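Thymidylate synthase 1 (Bacillus subtilis, PDB 1BKP) catalyses the reductive methylation of dUMP to dTMP with 5,10-methylenetetrahydrofolate as methyl donor and reductant, supplying a precursor for DNA synthesis. Local coordinates at residues A[2-7]-A[57-62]; A[37-42]-A[219-224]; A[177-182]-A[213-218]; A[224-229]-A[272-277]. All blocks are in the same frame, centred on the assembly; numbering follows the deposited sequence.

Contacts 1, 2 and 3 are buried, whereas contact 4 lies at the surface, and their chemistry follows their place in the fold. Contacts 2 and 3 both use strand 209-223, pairing it antiparallel with strand 39-49 and parallel with strand 172-183, so main-chain hydrogen bonds dominate; both also meet the second subunit, and they touch each other through Asp219 N and Arg180 O (2.8 Å). Contacts 1 and 4 instead pin irregular segments to helix beginnings by side chains: a carboxylate and a leucine between two aromatic rings in contact 1, a histidine and an asparagine in contact 4. Contact 4 continues from contact 2, sharing Thr224.

Contact 1: A[2-7]-A[57-62]; sequences QFDKQY and LTTKKV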
loop_
_atom_site.group_PDB
_atom_site.type_symbol
_atom_site.label_atom_id
_atom_site.label_comp_id
_atom_site.label_asym_id
_atom_site.label_seq_id
_atom_site.Cartn_x
_atom_site.Cartn_y
_atom_site.Cartn_z
ATOM N N GLN A 2 7.089 20.582 9.296
ATOM C CA GLN A 2 5.760 20.910 9.116
ATOM C C GLN A 2 5.022 20.062 8.039
ATOM O O GLN A 2 5.313 19.925 6.809
ATOM C CB GLN A 2 5.369 22.452 8.937
ATOM C CG GLN A 2 4.863 23.169 10.403
ATOM C CD GLN A 2 3.791 22.387 11.246
ATOM O OE1 GLN A 2 3.745 22.535 12.461
ATOM N NE2 GLN A 2 2.855 21.692 10.588
ATOM N N PHE A 3 3.963 19.574 8.598
ATOM C CA PHE A 3 2.905 19.006 7.851
ATOM C C PHE A 3 2.330 20.217 7.046
ATOM O O PHE A 3 1.897 20.030 5.956
ATOM C CB PHE A 3 1.877 18.501 8.847
ATOM C CG PHE A 3 0.668 17.831 8.210
ATOM C CD1 PHE A 3 0.698 17.367 6.885
ATOM C CD2 PHE A 3 -0.500 17.697 8.904
ATOM C CE1 PHE A 3 -0.442 16.793 6.283
ATOM C CE2 PHE A 3 -1.651 17.099 8.245
ATOM C CZ PHE A 3 -1.600 16.673 6.985
ATOM N N ASP A 4 2.330 21.446 7.560
ATOM C CA ASP A 4 1.751 22.578 6.819
ATOM C C ASP A 4 2.473 22.702 5.521
ATOM O O ASP A 4 1.873 22.977 4.511
ATOM C CB ASP A 4 1.998 23.900 7.557
ATOM C CG ASP A 4 1.111 24.064 8.817
ATOM O OD1 ASP A 4 -0.086 23.874 8.696
ATOM O OD2 ASP A 4 1.611 24.523 9.849
ATOM N N LYS A 5 3.798 22.591 5.545
ATOM C CA LYS A 5 4.555 22.734 4.287
ATOM C C LYS A 5 4.262 21.673 3.252
ATOM O O LYS A 5 4.007 21.954 2.101
ATOM C CB LYS A 5 6.067 22.745 4.597
ATOM C CG LYS A 5 6.406 24.040 5.347
ATOM C CD LYS A 5 7.878 24.295 5.498
ATOM C CE LYS A 5 8.063 25.498 6.381
ATOM N NZ LYS A 5 7.277 26.621 5.778
ATOM N N GLN A 6 4.237 20.425 3.711
ATOM C CA GLN A 6 3.978 19.324 2.815
ATOM C C GLN A 6 2.582 19.317 2.360
ATOM O O GLN A 6 2.323 18.992 1.195
ATOM C CB GLN A 6 4.341 17.985 3.503
ATOM C CG GLN A 6 5.864 17.888 3.702
ATOM C CD GLN A 6 6.263 16.466 4.194
ATOM O OE1 GLN A 6 5.902 15.481 3.570
ATOM N NE2 GLN A 6 6.905 16.381 5.315
ATOM N N TYR A 7 1.659 19.648 3.272
ATOM C CA TYR A 7 0.219 19.624 2.872
ATOM C C TYR A 7 -0.083 20.697 1.769
ATOM O O TYR A 7 -0.712 20.417 0.730
ATOM C CB TYR A 7 -0.617 19.865 4.143
ATOM C CG TYR A 7 -2.090 20.006 3.917
ATOM C CD1 TYR A 7 -2.876 18.877 3.834
ATOM C CD2 TYR A 7 -2.691 21.243 3.897
ATOM C CE1 TYR A 7 -4.276 18.924 3.730
ATOM C CE2 TYR A 7 -4.099 21.336 3.812
ATOM C CZ TYR A 7 -4.894 20.184 3.720
ATOM O OH TYR A 7 -6.276 20.223 3.534
ATOM N N LEU A 57 -1.673 20.309 11.326
ATOM C CA LEU A 57 -1.761 21.600 10.639
ATOM C C LEU A 57 -1.890 22.757 11.622
ATOM O O LEU A 57 -2.531 22.585 12.671
ATOM C CB LEU A 57 -3.020 21.687 9.778
ATOM C CG LEU A 57 -3.126 20.764 8.539
ATOM C CD1 LEU A 57 -4.254 21.348 7.619
ATOM C CD2 LEU A 57 -1.690 20.676 7.845
ATOM N N THR A 58 -1.322 23.924 11.275
ATOM C CA THR A 58 -1.570 25.101 12.115
ATOM C C THR A 58 -2.409 26.164 11.338
ATOM O O THR A 58 -2.809 27.208 11.894
ATOM C CB THR A 58 -0.348 25.697 12.632
ATOM O OG1 THR A 58 0.440 26.241 11.559
ATOM C CG2 THR A 58 0.433 24.646 13.537
ATOM N N THR A 59 -2.640 25.929 10.048
ATOM C CA THR A 59 -3.408 26.889 9.269
ATOM C C THR A 59 -4.921 26.793 9.535
ATOM O O THR A 59 -5.690 27.588 9.033
ATOM C CB THR A 59 -3.117 26.852 7.752
ATOM O OG1 THR A 59 -3.411 25.552 7.338
ATOM C CG2 THR A 59 -1.595 27.216 7.423
ATOM N N LYS A 60 -5.331 25.734 10.224
ATOM C CA LYS A 60 -6.718 25.581 10.688
ATOM C C LYS A 60 -6.641 24.597 11.849
ATOM O O LYS A 60 -5.632 23.922 12.018
ATOM C CB LYS A 60 -7.651 25.027 9.599
ATOM C CG LYS A 60 -7.515 23.543 9.327
ATOM C CD LYS A 60 -8.641 22.980 8.531
ATOM C CE LYS A 60 -8.438 21.411 8.307
ATOM N NZ LYS A 60 -9.471 20.760 7.371
ATOM N N LYS A 61 -7.646 24.568 12.727
ATOM C CA LYS A 61 -7.567 23.662 13.843
ATOM C C LYS A 61 -7.985 22.252 13.432
ATOM O O LYS A 61 -8.973 22.070 12.750
ATOM C CB LYS A 61 -8.532 24.092 14.936
ATOM C CG LYS A 61 -8.543 23.173 16.100
ATOM C CD LYS A 61 -9.685 23.642 17.045
ATOM C CE LYS A 61 -9.686 22.853 18.350
ATOM N NZ LYS A 61 -8.517 23.149 19.207
ATOM N N VAL A 62 -7.220 21.258 13.799
ATOM C CA VAL A 62 -7.624 19.884 13.456
ATOM C C VAL A 62 -8.384 19.370 14.674
ATOM O O VAL A 62 -7.962 19.627 15.822
ATOM C CB VAL A 62 -6.370 19.008 13.208
ATOM C CG1 VAL A 62 -6.749 17.509 13.129
ATOM C CG2 VAL A 62 -5.701 19.449 11.832
HETATM O O HOH W 1 -1.369 24.645 5.732
HETATM O O HOH W 2 -7.821 21.960 5.330
#
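With CG anti to its carbonyl carbon (chi1 -74°), Asp4 presents its carboxylate to Thr58, while Phe3 and Tyr7, both with CG anti to the backbone N, direct their side chains to Leu57. Asp4 and Thr58 cross at about a right angle. OD1 of Asp4 accepts from Thr58 N at 2.9 Å, with an N-H...O angle of 163°, and OD2 of Asp4 accepts from Thr58 OG1 at 2.7 Å. Both donors arrive on the syn sides of the carboxylate, so one residue grips the two oxygens and limits their rotation. A water also donates weakly to OD1 of Asp4 and bonds Thr59 OG1, which has a further partner in Gln233.

Next to this polar pair the two methyls of Leu57 divide between two rings. Leu57 CD2 sits 3.6 Å from the centroid of the Phe3 ring, and Leu57 CD1 lies 4.1 Å from that of Tyr7; each is a CH-pi contact over a face, offset toward the rim. The hydroxyl of Tyr7 bonds to Met184 O, and a second water joins it to Lys60 NZ.

Helix 3-17 is thereby tied at its first turn to the loop that precedes helix 64-75. An alanine in place of Asp4 would probably leave both Thr58 N and Thr58 OG1 without this acceptor and let the loop shift against the helix. A carboxylate in the first turn lies close to the positive end of the helix dipole, which, together with the two donors from Thr58, would probably stabilise its negative charge in these buried surroundings.

Contact 2: A[37-42]-A[219-224]; sequences AHTLSV and DCHVYT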
loop_
_atom_site.group_PDB
_atom_site.type_symbol
_atom_site.label_atom_id
_atom_site.label_comp_id
_atom_site.label_asym_id
_atom_site.label_seq_id
_atom_site.Cartn_x
_atom_site.Cartn_y
_atom_site.Cartn_z
ATOM N N ALA A 37 -21.441 17.292 -7.038
ATOM C CA ALA A 37 -20.197 17.719 -6.336
ATOM C C ALA A 37 -19.009 17.034 -7.063
ATOM O O ALA A 37 -18.856 15.805 -6.927
ATOM C CB ALA A 37 -20.259 17.281 -4.852
ATOM N N HIS A 38 -18.253 17.793 -7.855
ATOM C CA HIS A 38 -17.130 17.203 -8.589
ATOM C C HIS A 38 -15.824 17.468 -7.838
ATOM O O HIS A 38 -15.817 18.305 -6.872
ATOM C CB HIS A 38 -17.069 17.787 -10.002
ATOM C CG HIS A 38 -18.196 17.319 -10.888
ATOM N ND1 HIS A 38 -18.252 16.045 -11.402
ATOM C CD2 HIS A 38 -19.337 17.932 -11.287
ATOM C CE1 HIS A 38 -19.384 15.878 -12.076
ATOM N NE2 HIS A 38 -20.056 17.010 -12.025
ATOM N N THR A 39 -14.733 16.839 -8.287
ATOM C CA THR A 39 -13.440 16.984 -7.632
ATOM C C THR A 39 -12.324 17.073 -8.639
ATOM O O THR A 39 -12.580 16.881 -9.840
ATOM C CB THR A 39 -13.090 15.732 -6.801
ATOM O OG1 THR A 39 -12.991 14.588 -7.668
ATOM C CG2 THR A 39 -14.147 15.467 -5.730
ATOM N N LEU A 40 -11.198 17.640 -8.211
ATOM C CA LEU A 40 -9.915 17.626 -8.944
ATOM C C LEU A 40 -9.051 16.550 -8.175
ATOM O O LEU A 40 -9.101 16.502 -6.940
ATOM C CB LEU A 40 -9.118 18.964 -8.868
ATOM C CG LEU A 40 -9.800 20.195 -9.506
ATOM C CD1 LEU A 40 -8.963 21.409 -9.299
ATOM C CD2 LEU A 40 -10.067 19.948 -10.969
ATOM N N SER A 41 -8.277 15.722 -8.889
ATOM C CA SER A 41 -7.483 14.744 -8.177
ATOM C C SER A 41 -6.194 14.485 -8.877
ATOM O O SER A 41 -6.035 14.786 -10.083
ATOM C CB SER A 41 -8.273 13.435 -8.057
ATOM O OG SER A 41 -8.604 13.002 -9.365
ATOM N N VAL A 42 -5.260 13.947 -8.099
ATOM C CA VAL A 42 -3.935 13.496 -8.563
ATOM C C VAL A 42 -3.724 12.102 -7.918
ATOM O O VAL A 42 -4.447 11.687 -6.999
ATOM C CB VAL A 42 -2.762 14.387 -8.184
ATOM C CG1 VAL A 42 -2.879 15.742 -8.903
ATOM C CG2 VAL A 42 -2.633 14.517 -6.604
ATOM N N ASP A 219 -5.852 7.846 -4.357
ATOM C CA ASP A 219 -6.550 8.921 -5.106
ATOM C C ASP A 219 -6.627 10.173 -4.187
ATOM O O ASP A 219 -7.333 10.168 -3.209
ATOM C CB ASP A 219 -7.927 8.465 -5.423
ATOM C CG ASP A 219 -8.617 9.413 -6.405
ATOM O OD1 ASP A 219 -9.002 10.492 -5.982
ATOM O OD2 ASP A 219 -8.678 9.139 -7.601
ATOM N N CYS A 220 -5.887 11.213 -4.531
ATOM C CA CYS A 220 -5.827 12.443 -3.769
ATOM C C CYS A 220 -6.830 13.441 -4.377
ATOM O O CYS A 220 -6.553 13.964 -5.438
ATOM C CB CYS A 220 -4.449 12.968 -4.004
ATOM S SG CYS A 220 -3.791 13.880 -2.713
ATOM N N HIS A 221 -7.933 13.748 -3.710
ATOM C CA HIS A 221 -8.937 14.673 -4.322
ATOM C C HIS A 221 -9.427 15.801 -3.490
ATOM O O HIS A 221 -9.314 15.745 -2.271
ATOM C CB HIS A 221 -10.125 13.868 -4.815
ATOM C CG HIS A 221 -10.746 12.985 -3.756
ATOM N ND1 HIS A 221 -11.729 13.419 -2.907
ATOM C CD2 HIS A 221 -10.559 11.677 -3.453
ATOM C CE1 HIS A 221 -12.145 12.432 -2.133
ATOM N NE2 HIS A 221 -11.444 11.354 -2.442
ATOM N N VAL A 222 -9.852 16.891 -4.169
ATOM C CA VAL A 222 -10.455 18.001 -3.447
ATOM C C VAL A 222 -11.716 18.425 -4.194
ATOM O O VAL A 222 -11.759 18.415 -5.445
ATOM C CB VAL A 222 -9.556 19.223 -3.205
ATOM C CG1 VAL A 222 -8.262 18.912 -2.583
ATOM C CG2 VAL A 222 -9.367 20.019 -4.382
ATOM N N TYR A 223 -12.803 18.625 -3.455
ATOM C CA TYR A 223 -14.072 19.085 -4.068
ATOM C C TYR A 223 -13.897 20.497 -4.528
ATOM O O TYR A 223 -13.285 21.294 -3.805
ATOM C CB TYR A 223 -15.242 18.966 -3.132
ATOM C CG TYR A 223 -15.619 17.527 -2.874
ATOM C CD1 TYR A 223 -14.957 16.774 -1.931
ATOM C CD2 TYR A 223 -16.605 16.896 -3.663
ATOM C CE1 TYR A 223 -15.227 15.404 -1.776
ATOM C CE2 TYR A 223 -16.918 15.540 -3.526
ATOM C CZ TYR A 223 -16.209 14.803 -2.584
ATOM O OH TYR A 223 -16.429 13.452 -2.536
ATOM N N THR A 224 -14.394 20.823 -5.734
ATOM C CA THR A 224 -14.150 22.174 -6.289
ATOM C C THR A 224 -14.573 23.322 -5.402
ATOM O O THR A 224 -13.876 24.284 -5.349
ATOM C CB THR A 224 -14.857 22.373 -7.716
ATOM O OG1 THR A 224 -16.256 22.038 -7.567
ATOM C CG2 THR A 224 -14.170 21.420 -8.754
HETATM O O HOH W 3 -18.594 20.781 -7.846
#
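The dUMP site supplies the setting here: His221, Val222 and Tyr223, predicted to bind the nucleotide across the dimer, lie on strand 209-223 where it runs antiparallel to strand 39-49. Thr39 and Tyr223 form a non-hydrogen-bonded pair, and their side chains lie side by side, pointing the same way. CG2 of Thr39, anti to its carbonyl carbon, rests over one face of the Tyr223 ring, 3.6 Å from the centroid and 15° off the normal, a close CH-pi contact. Ala37 CB meets the same ring obliquely, 3.9 Å from Tyr223 CD2.

Within the mixed central sheet of the thymidylate synthase fold, the two strands are joined by reciprocal main-chain bonds. Leu40 and Val222 exchange two, Leu40 N to Val222 O and Val222 N to Leu40 O, both 2.9 Å, and Val42 and Cys220 form the next such pair. Thr224 N extends the series to His38 O at 3.1 Å. A water spans His38 N and Thr224 OG1 at this end.

The two faces differ in character. Leu40, Val42, Cys220 and Val222 share one, where helices 3-17 and 227-235 pack. Ser41 and His221 share the other, which faces the dimer interface: Ser41 OG is hydrogen-bonded to Lys169 of the second subunit, whose amine also forms a salt bridge with Asp219, and His221 packs on Arg140 of that subunit.

Contact 3: A[177-182]-A[213-218]; sequences VRARSN and YIFNIG
At the rim of the Phe215 ring, CG1 of Ile217 lies in the ring plane, while Val177 CG1, 4.0 Å from Phe215 CE2, and Ala179 CB approach obliquely. Asn182 reaches toward the ring tip to tip, its amide plane turned 24° from the ring, with Asn182 OD1 3.7 Å from Phe215 CE1; that oxygen is bonded to Asn188. On the other side of the sheet the guanidinium plane of Arg178 is turned 32° from the amide of Asn216, whose OD1 is hydrogen-bonded to Gln46, and the two side chains cross at about a right angle. With CG anti to the backbone N (chi1 -169°) and its chain extended, Arg178 brings NH2 within 3.3 Å of Gly218 CA.

The strands run parallel. Val177 N donates to Ile214 O, Asn216 N to Val177 O and Ala179 N to Asn216 O at 2.9 Å, this last almost straight; Gly218 N closes the series on Ala179 O at 2.8 Å.

NH1 of Arg178 bonds to Tyr162 of its own chain and to Gln165 of the second subunit, and NH2 forms a salt bridge with Glu176 of that subunit. An alanine at Arg178 would probably leave this glutamate without its charged mate and open a gap beside Gly218. Arg180, Ser181 and Asn182 are predicted to bind dUMP shared with the other subunit.

Strands 172-183 and 209-223 are the two strands of a beta-alpha-beta unit whose crossover is helix 188-206. Tyr213 and Asn182 pack on that helix, and Val177 and Phe215 meet Val161 of strand 161-169.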
loop_
_atom_site.group_PDB
_atom_site.type_symbol
_atom_site.label_atom_id
_atom_site.label_comp_id
_atom_site.label_asym_id
_atom_site.label_seq_id
_atom_site.Cartn_x
_atom_site.Cartn_y
_atom_site.Cartn_z
ATOM N N VAL A 177 1.809 4.054 6.368
ATOM C CA VAL A 177 0.371 3.845 6.296
ATOM C C VAL A 177 -0.104 4.132 4.861
ATOM O O VAL A 177 0.503 4.928 4.178
ATOM C CB VAL A 177 -0.265 4.939 7.273
ATOM C CG1 VAL A 177 -1.707 5.024 7.220
ATOM C CG2 VAL A 177 0.175 4.667 8.712
ATOM N N ARG A 178 -1.219 3.555 4.438
ATOM C CA ARG A 178 -1.752 3.922 3.112
ATOM C C ARG A 178 -3.234 4.135 3.145
ATOM O O ARG A 178 -3.966 3.290 3.707
ATOM C CB ARG A 178 -1.479 2.881 2.009
ATOM C CG ARG A 178 -1.823 3.441 0.558
ATOM C CD ARG A 178 -1.247 2.520 -0.501
ATOM N NE ARG A 178 -1.533 3.095 -1.803
ATOM C CZ ARG A 178 -2.636 2.920 -2.501
ATOM N NH1 ARG A 178 -3.491 1.955 -2.182
ATOM N NH2 ARG A 178 -2.774 3.563 -3.645
ATOM N N ALA A 179 -3.667 5.205 2.516
ATOM C CA ALA A 179 -5.079 5.467 2.283
ATOM C C ALA A 179 -5.286 5.246 0.761
ATOM O O ALA A 179 -4.572 5.822 -0.077
ATOM C CB ALA A 179 -5.430 6.918 2.576
ATOM N N ARG A 180 -6.369 4.543 0.427
ATOM C CA ARG A 180 -6.699 4.322 -0.978
ATOM C C ARG A 180 -7.196 5.576 -1.617
ATOM O O ARG A 180 -7.055 5.824 -2.809
ATOM C CB ARG A 180 -7.835 3.247 -1.047
ATOM C CG ARG A 180 -9.047 3.506 -0.230
ATOM C CD ARG A 180 -10.161 2.628 -0.715
ATOM N NE ARG A 180 -11.374 2.874 0.066
ATOM C CZ ARG A 180 -12.382 3.615 -0.320
ATOM N NH1 ARG A 180 -12.301 4.304 -1.452
ATOM N NH2 ARG A 180 -13.439 3.736 0.464
ATOM N N SER A 181 -7.769 6.418 -0.763
ATOM C CA SER A 181 -8.355 7.657 -1.246
ATOM C C SER A 181 -8.366 8.654 -0.069
ATOM O O SER A 181 -8.434 8.195 1.052
ATOM C CB SER A 181 -9.855 7.393 -1.594
ATOM O OG SER A 181 -10.279 8.594 -2.141
ATOM N N ASN A 182 -8.272 9.960 -0.315
ATOM C CA ASN A 182 -8.437 10.894 0.847
ATOM C C ASN A 182 -8.988 12.197 0.326
ATOM O O ASN A 182 -8.470 12.781 -0.665
ATOM C CB ASN A 182 -7.064 11.221 1.440
ATOM C CG ASN A 182 -6.897 10.939 2.972
ATOM O OD1 ASN A 182 -5.936 11.376 3.497
ATOM N ND2 ASN A 182 -7.794 10.211 3.637
ATOM N N TYR A 213 7.727 8.510 9.920
ATOM C CA TYR A 213 6.272 8.232 9.812
ATOM C C TYR A 213 5.951 8.633 8.346
ATOM O O TYR A 213 6.299 9.740 7.944
ATOM C CB TYR A 213 5.520 9.137 10.771
ATOM C CG TYR A 213 4.027 9.162 10.506
ATOM C CD1 TYR A 213 3.251 8.006 10.494
ATOM C CD2 TYR A 213 3.388 10.367 10.306
ATOM C CE1 TYR A 213 1.848 8.092 10.301
ATOM C CE2 TYR A 213 2.001 10.454 10.133
ATOM C CZ TYR A 213 1.242 9.291 10.150
ATOM O OH TYR A 213 -0.174 9.390 10.104
ATOM N N ILE A 214 5.438 7.700 7.554
ATOM C CA ILE A 214 5.164 7.884 6.134
ATOM C C ILE A 214 3.655 7.658 5.908
ATOM O O ILE A 214 3.128 6.629 6.280
ATOM C CB ILE A 214 5.998 6.842 5.388
ATOM C CG1 ILE A 214 7.471 7.061 5.734
ATOM C CG2 ILE A 214 5.777 6.958 3.920
ATOM C CD1 ILE A 214 8.209 5.791 5.983
ATOM N N PHE A 215 3.039 8.515 5.089
ATOM C CA PHE A 215 1.584 8.463 4.869
ATOM C C PHE A 215 1.404 8.559 3.363
ATOM O O PHE A 215 1.814 9.530 2.719
ATOM C CB PHE A 215 0.926 9.641 5.557
ATOM C CG PHE A 215 -0.631 9.532 5.618
ATOM C CD1 PHE A 215 -1.415 9.815 4.495
ATOM C CD2 PHE A 215 -1.252 9.069 6.776
ATOM C CE1 PHE A 215 -2.846 9.622 4.487
ATOM C CE2 PHE A 215 -2.708 8.856 6.845
ATOM C CZ PHE A 215 -3.505 9.128 5.713
ATOM N N ASN A 216 0.923 7.486 2.807
ATOM C CA ASN A 216 0.737 7.379 1.339
ATOM C C ASN A 216 -0.699 7.530 0.983
ATOM O O ASN A 216 -1.534 6.914 1.644
ATOM C CB ASN A 216 1.118 5.965 0.904
ATOM C CG ASN A 216 2.631 5.708 1.028
ATOM O OD1 ASN A 216 3.426 6.472 0.468
ATOM N ND2 ASN A 216 3.024 4.803 1.916
ATOM N N ILE A 217 -0.994 8.167 -0.147
ATOM C CA ILE A 217 -2.431 8.300 -0.515
ATOM C C ILE A 217 -2.547 7.931 -2.002
ATOM O O ILE A 217 -1.705 8.347 -2.794
ATOM C CB ILE A 217 -2.952 9.729 -0.424
ATOM C CG1 ILE A 217 -2.751 10.358 0.957
ATOM C CG2 ILE A 217 -4.483 9.747 -0.635
ATOM C CD1 ILE A 217 -1.624 11.314 0.942
ATOM N N GLY A 218 -3.538 7.105 -2.331
ATOM C CA GLY A 218 -3.737 6.727 -3.744
ATOM C C GLY A 218 -4.532 7.781 -4.503
ATOM O O GLY A 218 -3.966 8.635 -5.118
#

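Contact 4: A[224-229]-A[272-277]; sequences TRHIDN and LLFEVA
His226 and Phe274 meet edge to face, the edge of the Phe274 ring turned to the face of His226 with the planes at 86° and the centroids 5.3 Å apart. With CG anti to its carbonyl carbon (chi1 -69°), His226 extends its ring toward 272-277, and NE2 of His226 donates to Glu275 O at 2.7 Å. This bond is nearly straight at 168°; it falls on a lone pair of the carbonyl and keeps the acceptor in the imidazole plane, which fixes the rotation of the ring while Phe274 CB packs over its face.

Asn229 ND2 donates to Leu273 O at 2.8 Å, approaching from above the carbonyl plane although the oxygen lies in the amide plane. The same nitrogen sits over one face of the Phe274 ring, toward the rim, and Asn229 CB is 3.5 Å from Phe274 CE1.

The Glu275 chain bends at its second torsion, and its carboxylate lies alongside the imidazole, pointing the other way, with Glu275 OE1 3.3 Å from His226 CD2. Glu275 OE1 also comes 3.0 Å from Arg225 O, two acceptors that form no hydrogen bond.

Thus the C-terminal segment, which carries Ala277, a predicted folate-binding residue, is held against the start of helix 227-235. Leu272 and Phe274 also touch Gln233 of that helix, and Ala277 packs on Tyr223 of strand 209-223.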
loop_
_atom_site.group_PDB
_atom_site.type_symbol
_atom_site.label_atom_id
_atom_site.label_comp_id
_atom_site.label_asym_id
_atom_site.label_seq_id
_atom_site.Cartn_x
_atom_site.Cartn_y
_atom_site.Cartn_z
ATOM N N THR A 224 -14.394 20.823 -5.734
ATOM C CA THR A 224 -14.150 22.174 -6.289
ATOM C C THR A 224 -14.573 23.322 -5.402
ATOM O O THR A 224 -13.876 24.284 -5.349
ATOM C CB THR A 224 -14.857 22.373 -7.716
ATOM O OG1 THR A 224 -16.256 22.038 -7.567
ATOM C CG2 THR A 224 -14.170 21.420 -8.754
ATOM N N ARG A 225 -15.687 23.218 -4.703
ATOM C CA ARG A 225 -16.071 24.357 -3.815
ATOM C C ARG A 225 -15.214 24.496 -2.603
ATOM O O ARG A 225 -15.440 25.409 -1.778
ATOM C CB ARG A 225 -17.522 24.246 -3.368
ATOM C CG ARG A 225 -18.479 24.399 -4.514
ATOM C CD ARG A 225 -19.946 24.235 -4.013
ATOM N NE ARG A 225 -20.894 24.406 -5.101
ATOM C CZ ARG A 225 -22.226 24.367 -4.968
ATOM N NH1 ARG A 225 -22.815 24.167 -3.788
ATOM N NH2 ARG A 225 -22.973 24.517 -6.053
ATOM N N HIS A 226 -14.290 23.547 -2.382
ATOM C CA HIS A 226 -13.423 23.720 -1.213
ATOM C C HIS A 226 -12.194 24.510 -1.567
ATOM O O HIS A 226 -11.476 24.927 -0.697
ATOM C CB HIS A 226 -13.042 22.365 -0.597
ATOM C CG HIS A 226 -14.196 21.688 0.041
ATOM N ND1 HIS A 226 -14.230 20.345 0.291
ATOM C CD2 HIS A 226 -15.420 22.170 0.390
ATOM C CE1 HIS A 226 -15.427 20.001 0.772
ATOM N NE2 HIS A 226 -16.168 21.095 0.848
ATOM N N ILE A 227 -11.981 24.722 -2.876
ATOM C CA ILE A 227 -10.786 25.390 -3.364
ATOM C C ILE A 227 -10.503 26.807 -2.789
ATOM O O ILE A 227 -9.367 27.112 -2.391
ATOM C CB ILE A 227 -10.769 25.332 -4.892
ATOM C CG1 ILE A 227 -10.456 23.889 -5.337
ATOM C CG2 ILE A 227 -9.665 26.328 -5.448
ATOM C CD1 ILE A 227 -10.722 23.721 -6.741
ATOM N N ASP A 228 -11.519 27.684 -2.797
ATOM C CA ASP A 228 -11.275 29.000 -2.244
ATOM C C ASP A 228 -10.737 29.000 -0.837
ATOM O O ASP A 228 -9.804 29.750 -0.554
ATOM C CB ASP A 228 -12.483 29.958 -2.322
ATOM C CG ASP A 228 -12.172 31.323 -1.588
ATOM O OD1 ASP A 228 -11.203 32.044 -1.998
ATOM O OD2 ASP A 228 -12.838 31.639 -0.551
ATOM N N ASN A 229 -11.318 28.192 0.060
ATOM C CA ASN A 229 -10.856 28.140 1.461
ATOM C C ASN A 229 -9.427 27.581 1.502
ATOM O O ASN A 229 -8.615 28.052 2.289
ATOM C CB ASN A 229 -11.684 27.184 2.317
ATOM C CG ASN A 229 -12.958 27.811 2.857
ATOM O OD1 ASN A 229 -13.172 29.008 2.779
ATOM N ND2 ASN A 229 -13.862 26.961 3.313
ATOM N N LEU A 272 -12.667 27.852 9.254
ATOM C CA LEU A 272 -13.129 28.006 7.865
ATOM C C LEU A 272 -14.267 27.016 7.747
ATOM O O LEU A 272 -14.118 25.908 8.216
ATOM C CB LEU A 272 -12.030 27.511 6.895
ATOM C CG LEU A 272 -10.764 28.353 6.854
ATOM C CD1 LEU A 272 -9.603 27.524 6.278
ATOM C CD2 LEU A 272 -11.063 29.648 6.027
ATOM N N LEU A 273 -15.355 27.372 7.062
ATOM C CA LEU A 273 -16.498 26.476 6.941
ATOM C C LEU A 273 -16.431 25.857 5.516
ATOM O O LEU A 273 -16.333 26.560 4.555
ATOM C CB LEU A 273 -17.830 27.285 7.022
ATOM C CG LEU A 273 -18.378 27.663 8.445
ATOM C CD1 LEU A 273 -17.340 27.912 9.359
ATOM C CD2 LEU A 273 -19.329 28.862 8.413
ATOM N N PHE A 274 -16.427 24.550 5.429
ATOM C CA PHE A 274 -16.406 23.865 4.137
ATOM C C PHE A 274 -17.792 23.272 3.865
ATOM O O PHE A 274 -18.364 22.549 4.678
ATOM C CB PHE A 274 -15.397 22.716 4.245
ATOM C CG PHE A 274 -13.990 23.169 4.382
ATOM C CD1 PHE A 274 -13.212 23.429 3.224
ATOM C CD2 PHE A 274 -13.411 23.334 5.628
ATOM C CE1 PHE A 274 -11.913 23.835 3.266
ATOM C CE2 PHE A 274 -12.057 23.757 5.687
ATOM C CZ PHE A 274 -11.320 24.000 4.503
ATOM N N GLU A 275 -18.318 23.598 2.709
ATOM C CA GLU A 275 -19.594 23.108 2.206
ATOM C C GLU A 275 -19.625 21.587 2.282
ATOM O O GLU A 275 -18.651 20.922 1.947
ATOM C CB GLU A 275 -19.705 23.513 0.726
ATOM C CG GLU A 275 -19.431 25.049 0.312
ATOM C CD GLU A 275 -18.026 25.726 0.661
ATOM O OE1 GLU A 275 -16.927 25.112 0.779
ATOM O OE2 GLU A 275 -18.050 26.968 0.804
ATOM N N VAL A 276 -20.751 21.044 2.716
ATOM C CA VAL A 276 -20.977 19.596 2.824
ATOM C C VAL A 276 -21.337 18.937 1.471
ATOM O O VAL A 276 -22.235 19.428 0.765
ATOM C CB VAL A 276 -22.188 19.288 3.737
ATOM C CG1 VAL A 276 -21.740 18.741 5.033
ATOM C CG2 VAL A 276 -22.965 20.540 3.996
ATOM N N ALA A 277 -20.677 17.819 1.145
ATOM C CA ALA A 277 -20.956 17.068 -0.085
ATOM C C ALA A 277 -21.462 15.695 0.353
ATOM O O ALA A 277 -20.707 14.904 0.954
ATOM C CB ALA A 277 -19.688 16.941 -0.975
#